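Local coordinates for protein exported gluconolactonase (Xanthomonas campestris pv. campestris, PDB 3DR2) that probably hydrolyses gluconolactone to gluconate and folds as a calcium-binding six-bladed beta-propeller of the SMP-30 family, at residues V60-V65 with A86-N91; S132-I137 with H189-A194; A143-D148 with L193-D198. One frame throughout, in Å; residues are numbered along the deposited sequence.

How the contacts relate
All three contacts are buried. Each joins neighbouring blades of one beta-propeller. Contact 1 is polar at its centre, where a serine hydroxyl meets the next blade's inner strand; its far end is apolar. Contact 2 lies closest to the middle of the chain and is built round a calcium ion and its waters. Contact 3 lies further out, has no hydrogen bond between its segments, and packs aromatic rings and a leucine. Contacts 2 and 3 share strand 190-195, with Leu193 in both, and use neighbouring strands of one sheet. Asn191 O and Thr147 OG1 link them. Contact 1 touches contact 2 through Gly90 N and Asn134 O, but does not reach contact 3.

Contact 1: V60-V65 with A86-N91; sequences VWSDLV and AFTNGN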
ATOM      1  N   VAL A  60     -13.237 -10.925   8.434  1.00 12.60           N
ATOM      2  CA  VAL A  60     -12.333  -9.811   8.696  1.00 12.97           C
ATOM      3  C   VAL A  60     -10.916 -10.145   8.227  1.00  9.95           C
ATOM      4  O   VAL A  60     -10.423 -11.230   8.500  1.00 12.59           O
ATOM      5  CB  VAL A  60     -12.268  -9.530  10.214  1.00 12.96           C
ATOM      6  CG1 VAL A  60     -11.285  -8.408  10.493  1.00 15.99           C
ATOM      7  CG2 VAL A  60     -13.656  -9.194  10.751  1.00 17.09           C
ATOM      8  N   TRP A  61     -10.259  -9.238   7.516  1.00 11.51           N
ATOM      9  CA  TRP A  61      -8.887  -9.507   7.106  1.00 11.54           C
ATOM     10  C   TRP A  61      -8.156  -8.189   6.907  1.00 12.41           C
ATOM     11  O   TRP A  61      -8.786  -7.136   6.834  1.00 10.86           O
ATOM     12  CB  TRP A  61      -8.851 -10.402   5.856  1.00 12.80           C
ATOM     13  CG  TRP A  61      -8.881  -9.730   4.527  1.00 11.95           C
ATOM     14  CD1 TRP A  61      -7.823  -9.532   3.697  1.00 12.64           C
ATOM     15  CD2 TRP A  61     -10.035  -9.235   3.835  1.00 11.48           C
ATOM     16  NE1 TRP A  61      -8.240  -8.952   2.523  1.00 12.63           N
ATOM     17  CE2 TRP A  61      -9.596  -8.757   2.581  1.00 12.50           C
ATOM     18  CE3 TRP A  61     -11.398  -9.153   4.151  1.00 13.12           C
ATOM     19  CZ2 TRP A  61     -10.470  -8.201   1.640  1.00 14.49           C
ATOM     20  CZ3 TRP A  61     -12.268  -8.600   3.215  1.00 13.37           C
ATOM     21  CH2 TRP A  61     -11.798  -8.131   1.973  1.00 12.53           C
ATOM     22  N   SER A  62      -6.829  -8.239   6.856  1.00 10.72           N
ATOM     23  CA  SER A  62      -6.043  -7.021   6.719  1.00 10.21           C
ATOM     24  C   SER A  62      -5.430  -6.768   5.361  1.00 12.18           C
ATOM     25  O   SER A  62      -5.069  -7.696   4.654  1.00 12.22           O
ATOM     26  CB  SER A  62      -4.866  -7.032   7.705  1.00 11.64           C
ATOM     27  OG  SER A  62      -5.293  -7.181   9.037  1.00 12.39           O
ATOM     28  N   ASP A  63      -5.328  -5.495   5.001  1.00 10.75           N
ATOM     29  CA  ASP A  63      -4.592  -5.132   3.801  1.00 11.98           C
ATOM     30  C   ASP A  63      -3.401  -4.495   4.516  1.00 12.98           C
ATOM     31  O   ASP A  63      -3.427  -3.315   4.846  1.00 14.95           O
ATOM     32  CB  ASP A  63      -5.293  -4.084   2.948  1.00 13.52           C
ATOM     33  CG  ASP A  63      -4.455  -3.686   1.737  1.00 12.43           C
ATOM     34  OD1 ASP A  63      -4.944  -2.933   0.872  1.00 15.50           O
ATOM     35  OD2 ASP A  63      -3.290  -4.137   1.653  1.00 14.32           O
ATOM     36  N   LEU A  64      -2.381  -5.302   4.791  1.00 13.02           N
ATOM     37  CA  LEU A  64      -1.197  -4.852   5.527  1.00 14.59           C
ATOM     38  C   LEU A  64      -0.556  -3.597   4.966  1.00 14.11           C
ATOM     39  O   LEU A  64      -0.349  -2.619   5.679  1.00 13.58           O
ATOM     40  CB  LEU A  64      -0.160  -5.974   5.554  1.00 15.69           C
ATOM     41  CG  LEU A  64       0.775  -6.163   6.757  1.00 21.92           C
ATOM     42  CD1 LEU A  64       2.011  -6.896   6.271  1.00 17.96           C
ATOM     43  CD2 LEU A  64       1.162  -4.849   7.403  1.00 18.81           C
ATOM     44  N   VAL A  65      -0.235  -3.629   3.681  1.00 12.02           N
ATOM     45  CA  VAL A  65       0.411  -2.504   3.034  1.00 12.55           C
ATOM     46  C   VAL A  65      -0.511  -1.301   2.839  1.00 12.93           C
ATOM     47  O   VAL A  65      -0.058  -0.154   2.869  1.00 11.57           O
ATOM     48  CB  VAL A  65       1.018  -2.968   1.694  1.00 12.75           C
ATOM     49  CG1 VAL A  65       1.582  -1.793   0.920  1.00 14.51           C
ATOM     50  CG2 VAL A  65       2.117  -3.987   1.976  1.00 13.88           C
ATOM     51  N   ALA A  86      -1.836   0.941  12.006  1.00 13.07           N
ATOM     52  CA  ALA A  86      -0.407   0.918  12.258  1.00 14.34           C
ATOM     53  C   ALA A  86       0.090  -0.437  11.747  1.00 17.54           C
ATOM     54  O   ALA A  86       0.653  -1.247  12.493  1.00 14.31           O
ATOM     55  CB  ALA A  86      -0.125   1.070  13.762  1.00 16.64           C
ATOM     56  N   PHE A  87      -0.159  -0.677  10.465  1.00 12.79           N
ATOM     57  CA  PHE A  87       0.247  -1.903   9.797  1.00 13.78           C
ATOM     58  C   PHE A  87      -0.245  -3.174  10.472  1.00 13.93           C
ATOM     59  O   PHE A  87       0.542  -4.045  10.843  1.00 13.37           O
ATOM     60  CB  PHE A  87       1.771  -1.938   9.643  1.00 13.28           C
ATOM     61  CG  PHE A  87       2.316  -0.786   8.857  1.00 14.60           C
ATOM     62  CD1 PHE A  87       2.786   0.354   9.502  1.00 15.19           C
ATOM     63  CD2 PHE A  87       2.301  -0.812   7.467  1.00 15.21           C
ATOM     64  CE1 PHE A  87       3.231   1.453   8.770  1.00 14.02           C
ATOM     65  CE2 PHE A  87       2.741   0.280   6.728  1.00 15.59           C
ATOM     66  CZ  PHE A  87       3.207   1.415   7.379  1.00 15.66           C
ATOM     67  N   THR A  88      -1.561  -3.271  10.623  1.00 11.95           N
ATOM     68  CA  THR A  88      -2.182  -4.439  11.226  1.00 13.50           C
ATOM     69  C   THR A  88      -2.010  -5.636  10.294  1.00 14.45           C
ATOM     70  O   THR A  88      -2.217  -5.524   9.080  1.00 12.26           O
ATOM     71  CB  THR A  88      -3.675  -4.182  11.476  1.00 14.14           C
ATOM     72  OG1 THR A  88      -3.809  -3.080  12.377  1.00 15.77           O
ATOM     73  CG2 THR A  88      -4.345  -5.403  12.092  1.00 12.84           C
ATOM     74  N   ASN A  89      -1.625  -6.770  10.870  1.00 11.49           N
ATOM     75  CA  ASN A  89      -1.395  -8.002  10.121  1.00 13.45           C
ATOM     76  C   ASN A  89      -2.427  -9.051  10.535  1.00 14.49           C
ATOM     77  O   ASN A  89      -3.559  -9.028  10.061  1.00 14.22           O
ATOM     78  CB  ASN A  89       0.038  -8.502  10.389  1.00 13.48           C
ATOM     79  CG  ASN A  89       0.467  -9.614   9.436  1.00 15.31           C
ATOM     80  OD1 ASN A  89       1.664  -9.896   9.292  1.00 17.90           O
ATOM     81  ND2 ASN A  89      -0.501 -10.250   8.791  1.00 11.07           N
ATOM     82  N   GLY A  90      -2.055  -9.953  11.436  1.00 12.61           N
ATOM     83  CA  GLY A  90      -2.998 -10.970  11.859  1.00 13.61           C
ATOM     84  C   GLY A  90      -4.219 -10.443  12.603  1.00 14.94           C
ATOM     85  O   GLY A  90      -4.147  -9.422  13.288  1.00 12.82           O
ATOM     86  N   ASN A  91      -5.347 -11.136  12.437  1.00 12.45           N
ATOM     87  CA  ASN A  91      -6.599 -10.809  13.129  1.00 12.83           C
ATOM     88  C   ASN A  91      -7.135 -12.120  13.694  1.00 14.60           C
ATOM     89  O   ASN A  91      -6.862 -13.199  13.156  1.00 12.54           O
ATOM     90  CB  ASN A  91      -7.672 -10.257  12.183  1.00 14.33           C
ATOM     91  CG  ASN A  91      -7.286  -8.944  11.556  1.00 13.05           C
ATOM     92  OD1 ASN A  91      -7.244  -7.906  12.217  1.00 14.34           O
ATOM     93  ND2 ASN A  91      -7.002  -8.980  10.262  1.00 15.62           N
TER
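Ser62 and Asn91 meet where two blades of the six-bladed beta-propeller lie side by side. Ser62 is on strand 58-63, the second strand of its blade. Asn91 is on strand 88-93, the innermost strand of the next blade. The two strands run nearly antiparallel, with short axes 6.4 Å apart, yet no backbone hydrogen bond joins the two segments. The Ser62 hydroxyl makes the link instead, to a backbone carbonyl and a side-chain amide. Ser62 OG lies beside its own backbone N and anti to the carbonyl carbon (chi1 -57°). It donates to Asn89 O at 2.7 Å, tilted 18° from the carbonyl plane. It also accepts from Asn91 ND2 at 2.8 Å, a bent bond of 144° at the hydrogen. One buried hydroxyl is therefore gripped both as donor and as acceptor. The Asn91 amide is held from outside as well: OD1 is bonded to His101 ND1, and ND2 also serves Gly49 O. These bonds should fix the rotation of the amide. Beside this polar centre, the side chains of Val60 and Asn91 cross at about a right angle, Val60 CG1 lying 4.2 Å from Asn91 CG. Thr88 CG2 lies 3.7 Å from Ser62 OG.

Past the end of the strand the chemistry becomes apolar. Leu64 follows the end of the strand, and its side chain crosses that of Phe87 at about a right angle. The branch that touches is CD2, with Leu64 CD2 3.7 Å from Phe87 CB. Phe87 also packs on Arg68 of the second subunit. The carbonyl of Phe87 is drawn into the same contact: its O atom lies 3.6 Å from Leu64 CD2.

Contact 2: S132-I137 with H189-A194; sequences SPNDLI and HPNGLA. With CA (calcium ion), chain D.
This is a metal-centred contact between the innermost strand of one propeller blade, with the loop leading into it, and the innermost strand of the next, near the middle of the chain. The segments run almost parallel, 6° apart, with Asn134 beside Asn191 and Asp135 beside Gly192. No hydrogen bond joins them directly; a calcium ion and bound waters do. Asn134 OD1 and Asn191 OD1 each bind the calcium at 2.4 Å. In both asparagines CG is anti to the backbone N, beside the carbonyl carbon. The amide planes stand 76° apart. The two OD1 atoms, of Asn134 and Asn191, come within 2.9 Å of each other, a closeness the shared cation makes tolerable. Asn191 ND2 is hydrogen-bonded to Thr207 OG1. Four waters and two further protein atoms complete the shell, with Glu48 and Asp242 as the other protein ligands.

Asp135 acts from the second shell. Its OD1 accepts a hydrogen bond of 2.6 Å from water 4, which is itself a calcium ligand. Water 3 lies 2.8 Å from the same Asp135 OD1, within hydrogen-bonding distance. That water accepts from Leu193 N at 3.1 Å, bridging the two segments. Asn281 ND2 also meets this Asp135 oxygen.

Further along, the contact turns apolar. Ile137 and Leu193 reach toward each other tip to tip, with Ile137 CG1 3.9 Å from Leu193 CD1. Ile137 CD1 extends on to the backbone of Ala194. Leu193 CD2 lies against the Asp135 carbonyl, 3.7 Å from Asp135 O. A calcium held by side chains from several blades, at the centre of the propeller, is characteristic of the SMP-30/gluconolactonase family, and the site is probably the catalytic centre.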
ATOM      1  N   SER A 132       7.505  -7.409  16.151  1.00 16.76           N
ATOM      2  CA  SER A 132       6.405  -7.041  15.258  1.00 14.87           C
ATOM      3  C   SER A 132       5.468  -8.238  15.142  1.00 15.59           C
ATOM      4  O   SER A 132       5.619  -9.077  14.251  1.00 13.91           O
ATOM      5  CB  SER A 132       6.934  -6.639  13.877  1.00 16.05           C
ATOM      6  OG  SER A 132       7.953  -7.521  13.435  1.00 15.52           O
ATOM      7  N   PRO A 133       4.501  -8.346  16.073  1.00 13.53           N
ATOM      8  CA  PRO A 133       3.524  -9.438  16.100  1.00 13.69           C
ATOM      9  C   PRO A 133       2.984  -9.660  14.700  1.00 13.77           C
ATOM     10  O   PRO A 133       2.524  -8.725  14.041  1.00 12.28           O
ATOM     11  CB  PRO A 133       2.473  -8.926  17.069  1.00 14.72           C
ATOM     12  CG  PRO A 133       3.313  -8.175  18.062  1.00 14.87           C
ATOM     13  CD  PRO A 133       4.254  -7.400  17.176  1.00 14.18           C
ATOM     14  N   ASN A 134       3.036 -10.912  14.266  1.00 13.10           N
ATOM     15  CA  ASN A 134       2.634 -11.286  12.920  1.00 13.60           C
ATOM     16  C   ASN A 134       1.259 -11.947  12.813  1.00 14.04           C
ATOM     17  O   ASN A 134       0.391 -11.471  12.076  1.00 13.07           O
ATOM     18  CB  ASN A 134       3.722 -12.200  12.344  1.00 13.99           C
ATOM     19  CG  ASN A 134       3.575 -12.421  10.857  1.00 14.98           C
ATOM     20  OD1 ASN A 134       2.633 -13.072  10.411  1.00 15.07           O
ATOM     21  ND2 ASN A 134       4.511 -11.881  10.080  1.00 15.07           N
ATOM     22  N   ASP A 135       1.055 -13.042  13.537  1.00 13.33           N
ATOM     23  CA  ASP A 135      -0.232 -13.738  13.497  1.00 13.90           C
ATOM     24  C   ASP A 135      -0.625 -14.126  14.924  1.00 15.28           C
ATOM     25  O   ASP A 135       0.234 -14.219  15.810  1.00 16.18           O
ATOM     26  CB  ASP A 135      -0.123 -14.977  12.592  1.00 13.16           C
ATOM     27  CG  ASP A 135      -1.459 -15.389  11.985  1.00 15.57           C
ATOM     28  OD1 ASP A 135      -1.451 -16.212  11.039  1.00 14.63           O
ATOM     29  OD2 ASP A 135      -2.510 -14.898  12.447  1.00 16.31           O
ATOM     30  N   LEU A 136      -1.918 -14.337  15.154  1.00 13.12           N
ATOM     31  CA  LEU A 136      -2.383 -14.696  16.493  1.00 14.14           C
ATOM     32  C   LEU A 136      -3.621 -15.573  16.469  1.00 15.56           C
ATOM     33  O   LEU A 136      -4.320 -15.659  15.457  1.00 13.47           O
ATOM     34  CB  LEU A 136      -2.680 -13.431  17.312  1.00 14.96           C
ATOM     35  CG  LEU A 136      -3.993 -12.673  17.069  1.00 15.87           C
ATOM     36  CD1 LEU A 136      -4.021 -11.438  17.962  1.00 15.57           C
ATOM     37  CD2 LEU A 136      -4.124 -12.271  15.601  1.00 16.38           C
ATOM     38  N   ILE A 137      -3.869 -16.239  17.595  1.00 13.75           N
ATOM     39  CA  ILE A 137      -5.029 -17.101  17.761  1.00 15.71           C
ATOM     40  C   ILE A 137      -5.487 -16.961  19.202  1.00 15.22           C
ATOM     41  O   ILE A 137      -4.751 -16.456  20.052  1.00 18.16           O
ATOM     42  CB  ILE A 137      -4.701 -18.594  17.483  1.00 15.74           C
ATOM     43  CG1 ILE A 137      -3.633 -19.093  18.463  1.00 17.33           C
ATOM     44  CG2 ILE A 137      -4.250 -18.761  16.041  1.00 18.54           C
ATOM     45  CD1 ILE A 137      -3.290 -20.576  18.319  1.00 17.31           C
ATOM     46  N   HIS A 189      11.984 -16.724  12.815  1.00 16.89           N
ATOM     47  CA  HIS A 189      10.916 -16.085  12.051  1.00 17.29           C
ATOM     48  C   HIS A 189       9.597 -16.847  12.160  1.00 17.96           C
ATOM     49  O   HIS A 189       9.008 -17.249  11.146  1.00 14.17           O
ATOM     50  CB  HIS A 189      11.327 -15.957  10.584  1.00 17.45           C
ATOM     51  CG  HIS A 189      12.425 -14.967  10.354  1.00 18.81           C
ATOM     52  ND1 HIS A 189      12.187 -13.660   9.990  1.00 20.41           N
ATOM     53  CD2 HIS A 189      13.768 -15.084  10.480  1.00 17.62           C
ATOM     54  CE1 HIS A 189      13.336 -13.015   9.899  1.00 19.12           C
ATOM     55  NE2 HIS A 189      14.311 -13.855  10.191  1.00 22.34           N
ATOM     56  N   PRO A 190       9.117 -17.064  13.398  1.00 16.47           N
ATOM     57  CA  PRO A 190       7.855 -17.777  13.608  1.00 15.89           C
ATOM     58  C   PRO A 190       6.813 -16.969  12.857  1.00 15.83           C
ATOM     59  O   PRO A 190       6.861 -15.742  12.869  1.00 15.54           O
ATOM     60  CB  PRO A 190       7.679 -17.729  15.123  1.00 16.30           C
ATOM     61  CG  PRO A 190       8.364 -16.449  15.502  1.00 17.06           C
ATOM     62  CD  PRO A 190       9.626 -16.519  14.668  1.00 17.98           C
ATOM     63  N   ASN A 191       5.882 -17.643  12.195  1.00 14.24           N
ATOM     64  CA  ASN A 191       4.903 -16.923  11.397  1.00 14.53           C
ATOM     65  C   ASN A 191       3.461 -17.283  11.736  1.00 14.52           C
ATOM     66  O   ASN A 191       2.827 -16.623  12.562  1.00 15.47           O
ATOM     67  CB  ASN A 191       5.188 -17.190   9.918  1.00 10.94           C
ATOM     68  CG  ASN A 191       4.668 -16.094   9.025  1.00 13.01           C
ATOM     69  OD1 ASN A 191       3.622 -15.520   9.301  1.00 12.86           O
ATOM     70  ND2 ASN A 191       5.385 -15.800   7.944  1.00 14.45           N
ATOM     71  N   GLY A 192       2.935 -18.322  11.098  1.00 12.98           N
ATOM     72  CA  GLY A 192       1.572 -18.723  11.387  1.00 13.71           C
ATOM     73  C   GLY A 192       1.520 -19.658  12.577  1.00 14.99           C
ATOM     74  O   GLY A 192       2.546 -20.179  13.009  1.00 13.62           O
ATOM     75  N   LEU A 193       0.328 -19.863  13.121  1.00 13.05           N
ATOM     76  CA  LEU A 193       0.168 -20.773  14.246  1.00 15.40           C
ATOM     77  C   LEU A 193      -1.285 -21.186  14.355  1.00 15.34           C
ATOM     78  O   LEU A 193      -2.175 -20.475  13.879  1.00 14.44           O
ATOM     79  CB  LEU A 193       0.618 -20.126  15.562  1.00 16.34           C
ATOM     80  CG  LEU A 193      -0.297 -19.088  16.224  1.00 17.73           C
ATOM     81  CD1 LEU A 193       0.186 -18.813  17.647  1.00 17.48           C
ATOM     82  CD2 LEU A 193      -0.316 -17.811  15.404  1.00 18.29           C
ATOM     83  N   ALA A 194      -1.510 -22.340  14.976  1.00 15.23           N
ATOM     84  CA  ALA A 194      -2.847 -22.885  15.165  1.00 17.06           C
ATOM     85  C   ALA A 194      -2.790 -24.113  16.069  1.00 18.08           C
ATOM     86  O   ALA A 194      -1.810 -24.858  16.059  1.00 17.40           O
ATOM     87  CB  ALA A 194      -3.449 -23.273  13.814  1.00 17.50           C
TER
HETATM   88 CA    CA D 707       1.776 -14.252   8.506  1.00  1.00          CA
HETATM   89  O   HOH W   1       2.984 -12.309   7.395  1.00 16.93           O
HETATM   90  O   HOH W   2      -0.006 -13.060   9.602  1.00 13.53           O
HETATM   91  O   HOH W   3      -1.715 -18.978  11.022  1.00 13.58           O
HETATM   92  O   HOH W   4       0.707 -16.149   9.505  1.00 14.52           O
HETATM   93  O   HOH W   5      -0.138 -14.984   7.163  1.00 24.65           O

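Contact 3: A143-D148 with L193-D198; sequences AIWFTD and LAFSPD
Trp145 offers one face of its indole to the edge of the Phe195 ring, a T-shaped (edge-to-face) stack. It joins two neighbouring blades of the beta-propeller: Trp145 is on strand 144-147, next to the innermost strand of its blade, and Phe195 is on strand 190-195, the innermost strand of the following one. The centroids of the Trp145 five-membered ring and the Phe195 ring are 5.0 Å apart, with the planes at 86°. Phe195 CZ sits over the indole, offset toward its rim and 3.7 Å from Trp145 CE2. Phe195 CE1 lies against the five-membered ring, nearest Trp145 NE1 at 3.8 Å. Trp222 meets both rings and enlarges the aromatic cluster.

Leu193 packs beside this stack with both branches. Leu193 CD1 packs against Trp145 CB at 3.8 Å and also lies against the Trp145 carbonyl. CD2 takes the other neighbour, Thr147 CG2, as the two side chains slide past each other in opposite directions. The two branches of Thr147 part at CB: OG1 stands between the backbone N and the carbonyl carbon (chi1 55°), while CG2 lies anti to that carbon. The methyl thus serves the apolar contact, and the hydroxyl is used elsewhere: Thr147 OG1 is hydrogen-bonded to Asn191 O.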
ATOM      1  N   ALA A 143      -6.807 -17.205  26.356  1.00 22.11           N
ATOM      2  CA  ALA A 143      -5.444 -16.717  26.191  1.00 21.58           C
ATOM      3  C   ALA A 143      -5.175 -16.423  24.719  1.00 18.57           C
ATOM      4  O   ALA A 143      -5.635 -17.152  23.846  1.00 20.69           O
ATOM      5  CB  ALA A 143      -4.451 -17.755  26.699  1.00 20.64           C
ATOM      6  N   ILE A 144      -4.442 -15.347  24.451  1.00 19.76           N
ATOM      7  CA  ILE A 144      -4.097 -14.985  23.079  1.00 19.16           C
ATOM      8  C   ILE A 144      -2.663 -15.442  22.827  1.00 18.17           C
ATOM      9  O   ILE A 144      -1.749 -15.051  23.552  1.00 18.71           O
ATOM     10  CB  ILE A 144      -4.171 -13.454  22.859  1.00 18.83           C
ATOM     11  CG1 ILE A 144      -5.611 -12.975  23.025  1.00 19.48           C
ATOM     12  CG2 ILE A 144      -3.646 -13.087  21.468  1.00 17.53           C
ATOM     13  CD1 ILE A 144      -5.745 -11.479  23.048  1.00 20.86           C
ATOM     14  N   TRP A 145      -2.478 -16.279  21.809  1.00 17.20           N
ATOM     15  CA  TRP A 145      -1.154 -16.779  21.446  1.00 15.90           C
ATOM     16  C   TRP A 145      -0.734 -16.091  20.156  1.00 14.61           C
ATOM     17  O   TRP A 145      -1.545 -15.938  19.248  1.00 15.36           O
ATOM     18  CB  TRP A 145      -1.189 -18.286  21.193  1.00 17.94           C
ATOM     19  CG  TRP A 145      -1.434 -19.133  22.401  1.00 18.24           C
ATOM     20  CD1 TRP A 145      -2.576 -19.202  23.146  1.00 19.34           C
ATOM     21  CD2 TRP A 145      -0.518 -20.065  22.981  1.00 19.45           C
ATOM     22  NE1 TRP A 145      -2.426 -20.128  24.159  1.00 19.68           N
ATOM     23  CE2 TRP A 145      -1.172 -20.669  24.078  1.00 19.56           C
ATOM     24  CE3 TRP A 145       0.795 -20.449  22.680  1.00 19.32           C
ATOM     25  CZ2 TRP A 145      -0.554 -21.639  24.874  1.00 20.61           C
ATOM     26  CZ3 TRP A 145       1.409 -21.414  23.471  1.00 20.40           C
ATOM     27  CH2 TRP A 145       0.730 -21.997  24.556  1.00 20.62           C
ATOM     28  N   PHE A 146       0.526 -15.691  20.059  1.00 14.88           N
ATOM     29  CA  PHE A 146       0.969 -15.025  18.840  1.00 13.50           C
ATOM     30  C   PHE A 146       2.446 -15.222  18.541  1.00 14.81           C
ATOM     31  O   PHE A 146       3.221 -15.613  19.410  1.00 15.50           O
ATOM     32  CB  PHE A 146       0.631 -13.532  18.917  1.00 13.97           C
ATOM     33  CG  PHE A 146       1.406 -12.770  19.968  1.00 16.69           C
ATOM     34  CD1 PHE A 146       2.609 -12.148  19.648  1.00 17.01           C
ATOM     35  CD2 PHE A 146       0.901 -12.626  21.259  1.00 17.75           C
ATOM     36  CE1 PHE A 146       3.298 -11.385  20.591  1.00 17.91           C
ATOM     37  CE2 PHE A 146       1.579 -11.867  22.214  1.00 19.14           C
ATOM     38  CZ  PHE A 146       2.782 -11.242  21.878  1.00 18.61           C
ATOM     39  N   THR A 147       2.817 -14.968  17.288  1.00 14.93           N
ATOM     40  CA  THR A 147       4.196 -15.098  16.834  1.00 15.64           C
ATOM     41  C   THR A 147       4.820 -13.710  16.728  1.00 15.23           C
ATOM     42  O   THR A 147       4.147 -12.735  16.375  1.00 11.86           O
ATOM     43  CB  THR A 147       4.261 -15.765  15.454  1.00 14.75           C
ATOM     44  OG1 THR A 147       3.440 -15.029  14.530  1.00 14.95           O
ATOM     45  CG2 THR A 147       3.770 -17.198  15.539  1.00 16.06           C
ATOM     46  N   ASP A 148       6.113 -13.623  17.015  1.00 15.97           N
ATOM     47  CA  ASP A 148       6.791 -12.341  16.978  1.00 16.10           C
ATOM     48  C   ASP A 148       8.059 -12.269  16.121  1.00 17.34           C
ATOM     49  O   ASP A 148       9.150 -12.032  16.631  1.00 16.12           O
ATOM     50  CB  ASP A 148       7.120 -11.901  18.411  1.00 16.53           C
ATOM     51  CG  ASP A 148       7.509 -10.441  18.495  1.00 18.18           C
ATOM     52  OD1 ASP A 148       8.393 -10.097  19.309  1.00 16.49           O
ATOM     53  OD2 ASP A 148       6.927  -9.630  17.751  1.00 16.81           O
ATOM     54  N   LEU A 193       0.328 -19.863  13.121  1.00 13.05           N
ATOM     55  CA  LEU A 193       0.168 -20.773  14.246  1.00 15.40           C
ATOM     56  C   LEU A 193      -1.285 -21.186  14.355  1.00 15.34           C
ATOM     57  O   LEU A 193      -2.175 -20.475  13.879  1.00 14.44           O
ATOM     58  CB  LEU A 193       0.618 -20.126  15.562  1.00 16.34           C
ATOM     59  CG  LEU A 193      -0.297 -19.088  16.224  1.00 17.73           C
ATOM     60  CD1 LEU A 193       0.186 -18.813  17.647  1.00 17.48           C
ATOM     61  CD2 LEU A 193      -0.316 -17.811  15.404  1.00 18.29           C
ATOM     62  N   ALA A 194      -1.510 -22.340  14.976  1.00 15.23           N
ATOM     63  CA  ALA A 194      -2.847 -22.885  15.165  1.00 17.06           C
ATOM     64  C   ALA A 194      -2.790 -24.113  16.069  1.00 18.08           C
ATOM     65  O   ALA A 194      -1.810 -24.858  16.059  1.00 17.40           O
ATOM     66  CB  ALA A 194      -3.449 -23.273  13.814  1.00 17.50           C
ATOM     67  N   PHE A 195      -3.848 -24.315  16.848  1.00 17.80           N
ATOM     68  CA  PHE A 195      -3.945 -25.468  17.744  1.00 19.31           C
ATOM     69  C   PHE A 195      -4.678 -26.616  17.076  1.00 19.14           C
ATOM     70  O   PHE A 195      -5.476 -26.409  16.163  1.00 20.44           O
ATOM     71  CB  PHE A 195      -4.735 -25.116  19.009  1.00 17.98           C
ATOM     72  CG  PHE A 195      -3.896 -24.620  20.137  1.00 18.97           C
ATOM     73  CD1 PHE A 195      -4.012 -23.307  20.578  1.00 20.10           C
ATOM     74  CD2 PHE A 195      -3.004 -25.471  20.781  1.00 17.88           C
ATOM     75  CE1 PHE A 195      -3.253 -22.850  21.644  1.00 20.87           C
ATOM     76  CE2 PHE A 195      -2.240 -25.022  21.848  1.00 19.87           C
ATOM     77  CZ  PHE A 195      -2.365 -23.709  22.281  1.00 20.28           C
ATOM     78  N   SER A 196      -4.404 -27.832  17.538  1.00 20.62           N
ATOM     79  CA  SER A 196      -5.102 -29.003  17.031  1.00 20.76           C
ATOM     80  C   SER A 196      -6.457 -28.902  17.730  1.00 20.40           C
ATOM     81  O   SER A 196      -6.603 -28.143  18.696  1.00 22.07           O
ATOM     82  CB  SER A 196      -4.395 -30.279  17.475  1.00 20.45           C
ATOM     83  OG  SER A 196      -4.287 -30.314  18.887  1.00 23.80           O
ATOM     84  N   PRO A 197      -7.463 -29.660  17.270  1.00 22.72           N
ATOM     85  CA  PRO A 197      -8.751 -29.541  17.962  1.00 22.84           C
ATOM     86  C   PRO A 197      -8.700 -29.781  19.473  1.00 22.78           C
ATOM     87  O   PRO A 197      -9.340 -29.058  20.234  1.00 23.88           O
ATOM     88  CB  PRO A 197      -9.649 -30.539  17.215  1.00 24.00           C
ATOM     89  CG  PRO A 197      -8.686 -31.451  16.499  1.00 25.00           C
ATOM     90  CD  PRO A 197      -7.567 -30.537  16.095  1.00 22.17           C
ATOM     91  N   ASP A 198      -7.932 -30.770  19.918  1.00 25.22           N
ATOM     92  CA  ASP A 198      -7.849 -31.052  21.351  1.00 24.65           C
ATOM     93  C   ASP A 198      -6.866 -30.140  22.076  1.00 23.49           C
ATOM     94  O   ASP A 198      -6.665 -30.257  23.285  1.00 25.99           O
ATOM     95  CB  ASP A 198      -7.472 -32.523  21.585  1.00 24.70           C
ATOM     96  CG  ASP A 198      -6.075 -32.870  21.088  1.00 26.11           C
ATOM     97  OD1 ASP A 198      -5.694 -34.054  21.205  1.00 27.66           O
ATOM     98  OD2 ASP A 198      -5.356 -31.978  20.587  1.00 26.50           O
TER